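PDB 3QXB: putative Xylose isomerase from Rhodospirillum rubrum, which probably acts as a metal-dependent isomerase with a xylose isomerase-like TIM barrel, and binds iron and manganese ions at two neighbouring sites. Local coordinates for residues V212-G215 / H216-E220; D230-M233 / D234-P238. All coordinates share one frame; numbering follows the deposited sequence.

Interaction 1. Residues V212-G215 / H216-E220. With FE (Fe (III) ion), chain E; MN (manganese (II) ion), chain G.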
loop_
_atom_site.group_PDB
_atom_site.type_symbol
_atom_site.label_atom_id
_atom_site.label_comp_id
_atom_site.label_asym_id
_atom_site.label_seq_id
_atom_site.Cartn_x
_atom_site.Cartn_y
_atom_site.Cartn_z
ATOM N N VAL A 212 18.070 4.949 -7.424
ATOM C CA VAL A 212 17.970 3.654 -8.092
ATOM C C VAL A 212 17.894 2.553 -7.048
ATOM O O VAL A 212 18.675 2.522 -6.122
ATOM C CB VAL A 212 19.112 3.432 -9.061
ATOM C CG1 VAL A 212 19.172 1.977 -9.573
ATOM C CG2 VAL A 212 19.019 4.461 -10.217
ATOM N N ASP A 213 16.897 1.688 -7.191
ATOM C CA ASP A 213 16.676 0.631 -6.234
ATOM C C ASP A 213 17.287 -0.634 -6.823
ATOM O O ASP A 213 16.952 -1.027 -7.939
ATOM C CB ASP A 213 15.178 0.453 -6.028
ATOM C CG ASP A 213 14.859 -0.559 -4.962
ATOM O OD1 ASP A 213 15.604 -1.561 -4.873
ATOM O OD2 ASP A 213 13.875 -0.331 -4.233
ATOM N N TRP A 214 18.218 -1.237 -6.099
ATOM C CA TRP A 214 18.984 -2.369 -6.630
ATOM C C TRP A 214 18.046 -3.519 -7.068
ATOM O O TRP A 214 18.309 -4.204 -8.051
ATOM C CB TRP A 214 19.996 -2.871 -5.589
ATOM C CG TRP A 214 21.282 -2.125 -5.569
ATOM C CD1 TRP A 214 21.475 -0.837 -5.189
ATOM C CD2 TRP A 214 22.570 -2.638 -5.932
ATOM N NE1 TRP A 214 22.798 -0.508 -5.290
ATOM C CE2 TRP A 214 23.498 -1.595 -5.746
ATOM C CE3 TRP A 214 23.034 -3.891 -6.363
ATOM C CZ2 TRP A 214 24.865 -1.744 -6.011
ATOM C CZ3 TRP A 214 24.424 -4.042 -6.640
ATOM C CH2 TRP A 214 25.307 -2.973 -6.446
ATOM N N GLY A 215 16.932 -3.689 -6.381
ATOM C CA GLY A 215 15.981 -4.747 -6.724
ATOM C C GLY A 215 15.215 -4.474 -8.013
ATOM O O GLY A 215 14.745 -5.404 -8.672
ATOM N N HIS A 216 15.065 -3.204 -8.357
ATOM C CA HIS A 216 14.397 -2.813 -9.577
ATOM C C HIS A 216 15.344 -2.978 -10.780
ATOM O O HIS A 216 14.939 -3.500 -11.802
ATOM C CB HIS A 216 13.971 -1.379 -9.489
ATOM C CG HIS A 216 12.955 -1.108 -8.427
ATOM N ND1 HIS A 216 12.364 0.127 -8.285
ATOM C CD2 HIS A 216 12.397 -1.913 -7.481
ATOM C CE1 HIS A 216 11.501 0.078 -7.277
ATOM N NE2 HIS A 216 11.492 -1.152 -6.784
ATOM N N ALA A 217 16.584 -2.546 -10.639
ATOM C CA ALA A 217 17.573 -2.692 -11.710
ATOM C C ALA A 217 17.875 -4.168 -11.983
ATOM O O ALA A 217 18.145 -4.561 -13.126
ATOM C CB ALA A 217 18.867 -1.947 -11.357
ATOM N N LEU A 218 17.855 -4.983 -10.936
ATOM C CA LEU A 218 18.282 -6.398 -11.050
ATOM C C LEU A 218 17.133 -7.351 -11.362
ATOM O O LEU A 218 17.302 -8.560 -11.340
ATOM C CB LEU A 218 19.030 -6.847 -9.778
ATOM C CG LEU A 218 20.355 -6.099 -9.500
ATOM C CD1 LEU A 218 21.089 -6.667 -8.278
ATOM C CD2 LEU A 218 21.256 -6.136 -10.679
ATOM N N PHE A 219 15.957 -6.808 -11.648
ATOM C CA PHE A 219 14.811 -7.617 -12.026
ATOM C C PHE A 219 15.024 -8.288 -13.412
ATOM O O PHE A 219 14.833 -7.650 -14.463
ATOM C CB PHE A 219 13.570 -6.733 -12.029
ATOM C CG PHE A 219 12.300 -7.471 -12.308
ATOM C CD1 PHE A 219 11.779 -8.359 -11.389
ATOM C CD2 PHE A 219 11.607 -7.255 -13.468
ATOM C CE1 PHE A 219 10.627 -9.038 -11.657
ATOM C CE2 PHE A 219 10.443 -7.919 -13.712
ATOM C CZ PHE A 219 9.968 -8.818 -12.825
ATOM N N GLU A 220 15.400 -9.567 -13.387
ATOM C CA GLU A 220 15.730 -10.348 -14.591
ATOM C C GLU A 220 14.628 -10.508 -15.656
ATOM O O GLU A 220 14.893 -10.289 -16.837
ATOM C CB GLU A 220 16.261 -11.726 -14.188
ATOM C CG GLU A 220 17.772 -11.763 -14.002
ATOM C CD GLU A 220 18.243 -13.016 -13.265
ATOM O OE1 GLU A 220 17.927 -14.131 -13.735
ATOM O OE2 GLU A 220 18.913 -12.878 -12.207
HETATM FE FE FE E . 12.602 1.377 -3.688
HETATM MN MN MN G . 10.493 -1.913 -5.013
HETATM O O HOH W 1 10.641 0.192 -4.060
HETATM O O HOH W 2 10.972 2.846 -3.074
HETATM O O HOH W 3 8.186 -1.839 -4.246
#
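Asp213 and His216 meet where strand 208-213 of the TIM barrel runs out into the short helix 214-217, and together they bring two neighbouring metal ions onto the C-terminal end of the barrel. Asp213 is the N-cap: its OD1 accepts from Gly215 N at 2.9 Å, which fixes the carboxylate while Asp213 OD2 binds the iron at 2.2 Å. A two-oxygen acid suits this double task, and Gln246 also hydrogen-bonds to OD1. With CG anti to N (chi1 -176°), the carboxylate lies over the imidazole of His216 and at the metal; the two planes are stacked, only 15° apart, and CB of Asp213 sits over the ring centre in a CH-pi contact. His216 NE2 reaches the manganese at 2.2 Å, while ND1 is hydrogen-bonded to Pro179 O, so both ring nitrogens are used and the ring's rotation is fixed. Water 1 bridges the metals; Glu178, His244 and Glu286 complete the iron site, Asp253 and His255 add to the manganese site, and both sites are seen with either ion. His216 N and Ala217 N both bond to Asp213 O, the first from above the carbonyl plane, Ala217 N, at 3.1 Å, almost in line with the C=O. Small Ala217 brings its CB to 4.3 Å from Val212 CG1. Leu218, whose N bonds to Trp214 O, runs alongside Trp214, a greasy partner for a buried indole, with Leu218 CD1 at the ring edge 3.9 Å from Trp214 CE3. Phe219 packs on Glu292 of the second subunit, its CB 3.8 Å from Gly215 O.

Interaction 2. Residues D230-M233 / D234-P238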
loop_
_atom_site.group_PDB
_atom_site.type_symbol
_atom_site.label_atom_id
_atom_site.label_comp_id
_atom_site.label_asym_id
_atom_site.label_seq_id
_atom_site.Cartn_x
_atom_site.Cartn_y
_atom_site.Cartn_z
ATOM N N ASP A 230 26.127 -2.155 -13.402
ATOM C CA ASP A 230 27.129 -1.507 -14.270
ATOM C C ASP A 230 26.455 -0.868 -15.483
ATOM O O ASP A 230 26.911 0.165 -15.967
ATOM C CB ASP A 230 28.228 -2.476 -14.745
ATOM C CG ASP A 230 29.137 -2.936 -13.620
ATOM O OD1 ASP A 230 29.618 -2.103 -12.811
ATOM O OD2 ASP A 230 29.388 -4.149 -13.555
ATOM N N HIS A 231 25.384 -1.493 -15.971
ATOM C CA HIS A 231 24.641 -0.938 -17.100
ATOM C C HIS A 231 23.969 0.377 -16.680
ATOM O O HIS A 231 23.840 1.305 -17.470
ATOM C CB HIS A 231 23.604 -1.958 -17.597
ATOM C CG HIS A 231 22.676 -1.420 -18.638
ATOM N ND1 HIS A 231 23.096 -1.103 -19.911
ATOM C CD2 HIS A 231 21.343 -1.157 -18.598
ATOM C CE1 HIS A 231 22.068 -0.637 -20.602
ATOM N NE2 HIS A 231 20.994 -0.662 -19.832
ATOM N N TRP A 232 23.556 0.452 -15.416
ATOM C CA TRP A 232 22.922 1.668 -14.893
ATOM C C TRP A 232 23.976 2.779 -14.791
ATOM O O TRP A 232 23.725 3.914 -15.219
ATOM C CB TRP A 232 22.173 1.368 -13.587
ATOM C CG TRP A 232 20.817 0.840 -13.900
ATOM C CD1 TRP A 232 20.494 -0.431 -14.238
ATOM C CD2 TRP A 232 19.602 1.604 -13.990
ATOM N NE1 TRP A 232 19.151 -0.516 -14.526
ATOM C CE2 TRP A 232 18.585 0.724 -14.375
ATOM C CE3 TRP A 232 19.292 2.955 -13.794
ATOM C CZ2 TRP A 232 17.272 1.133 -14.544
ATOM C CZ3 TRP A 232 17.981 3.376 -13.972
ATOM C CH2 TRP A 232 16.988 2.466 -14.347
HETATM N N MSE A 233 25.165 2.462 -14.297
HETATM C CA MSE A 233 26.233 3.468 -14.276
HETATM C C MSE A 233 26.654 3.896 -15.696
HETATM O O MSE A 233 26.892 5.083 -15.936
HETATM C CB MSE A 233 27.446 2.982 -13.482
HETATM C CG MSE A 233 27.138 2.710 -12.001
HETATM SE SE MSE A 233 26.203 4.130 -11.098
HETATM C CE MSE A 233 27.618 4.787 -9.948
ATOM N N ASP A 234 26.726 2.952 -16.633
ATOM C CA ASP A 234 27.104 3.302 -18.011
ATOM C C ASP A 234 26.170 4.350 -18.626
ATOM O O ASP A 234 26.609 5.285 -19.265
ATOM C CB ASP A 234 27.149 2.069 -18.914
ATOM C CG ASP A 234 28.271 1.095 -18.538
ATOM O OD1 ASP A 234 29.260 1.526 -17.895
ATOM O OD2 ASP A 234 28.138 -0.114 -18.862
ATOM N N LEU A 235 24.872 4.218 -18.404
ATOM C CA LEU A 235 23.923 5.117 -19.038
ATOM C C LEU A 235 23.508 6.307 -18.135
ATOM O O LEU A 235 23.101 7.358 -18.638
ATOM C CB LEU A 235 22.697 4.309 -19.502
ATOM C CG LEU A 235 22.914 3.251 -20.594
ATOM C CD1 LEU A 235 21.543 2.848 -21.109
ATOM C CD2 LEU A 235 23.875 3.693 -21.767
ATOM N N CYS A 236 23.594 6.143 -16.813
ATOM C CA CYS A 236 22.971 7.092 -15.864
ATOM C C CYS A 236 23.851 7.627 -14.722
ATOM O O CYS A 236 23.388 8.421 -13.939
ATOM C CB CYS A 236 21.726 6.452 -15.257
ATOM S SG CYS A 236 20.434 6.009 -16.451
ATOM N N GLN A 237 25.108 7.210 -14.627
ATOM C CA GLN A 237 25.918 7.554 -13.458
ATOM C C GLN A 237 25.845 9.021 -12.963
ATOM O O GLN A 237 25.620 9.224 -11.770
ATOM C CB GLN A 237 27.395 7.184 -13.638
ATOM C CG GLN A 237 28.194 7.588 -12.378
ATOM C CD GLN A 237 29.579 7.011 -12.286
ATOM O OE1 GLN A 237 30.086 6.408 -13.216
ATOM N NE2 GLN A 237 30.186 7.183 -11.134
ATOM N N PRO A 238 26.049 10.024 -13.850
ATOM C CA PRO A 238 26.029 11.412 -13.383
ATOM C C PRO A 238 24.750 11.811 -12.634
ATOM O O PRO A 238 24.775 12.754 -11.851
ATOM C CB PRO A 238 26.151 12.243 -14.672
ATOM C CG PRO A 238 26.585 11.326 -15.709
ATOM C CD PRO A 238 26.253 9.940 -15.304
HETATM O O HOH W 4 26.158 -0.946 -20.537
#
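With CG of His231 anti to its own N (chi1 173°) and CG of Leu235 opposite its carbonyl carbon (chi1 -65°), the two side chains converge on helix 229-236 of the TIM barrel, where residues four apart pair up. Leu235 CD1 comes to 3.6 Å from His231 CE1, an apolar branch against an aromatic carbon. The ring's polar edge is used too: water 4 lies in its plane 3.1 Å from His231 ND1 and donates to Asp234 OD2 at 2.7 Å, a link between residues three apart that ties imidazole and carboxylate together where polar groups suit the outer part of the helix. Toward the C-terminal end, Gln237 N bonds to Met233 O, and selenomethionine Met233, bent at its second and third torsions, crosses the extended glutamine so that Met233 CE lies 3.7 Å from Gln237 NE2. An alanine in place of Gln237 would probably strip the CE methyl of Met233 of its contacts with CG and the amide of the glutamine, leaving a gap beside it. On the buried side, Cys236 N bonds to Trp232 O, and the compact thiol makes a sulfur-aromatic contact oblique to the indole, Cys236 SG 4.2 Å from Trp232 CE3.

In the fold
Interactions 1 and 2 follow one another along the chain within one beta-alpha-beta crossover of the barrel: residues 212-220 finish strand 208-213 and turn through helix 214-217, and residues 230-238 run along helix 229-236 and into the 3-10 turn after it, which leads on to the next parallel strand, 240-245. Their centres are 13 Å apart, and Trp232 joins them directly, with Trp232 NE1 3.5 Å from Ala217 CB and Trp232 CE3 3.9 Å from Val212 CG2. The metal-binding strand end is thus backed by a helix of the outer layer. Interaction 1 supplies ligands to both ions, whereas the Trp232 side chain stays about 12 Å from the iron and from the manganese.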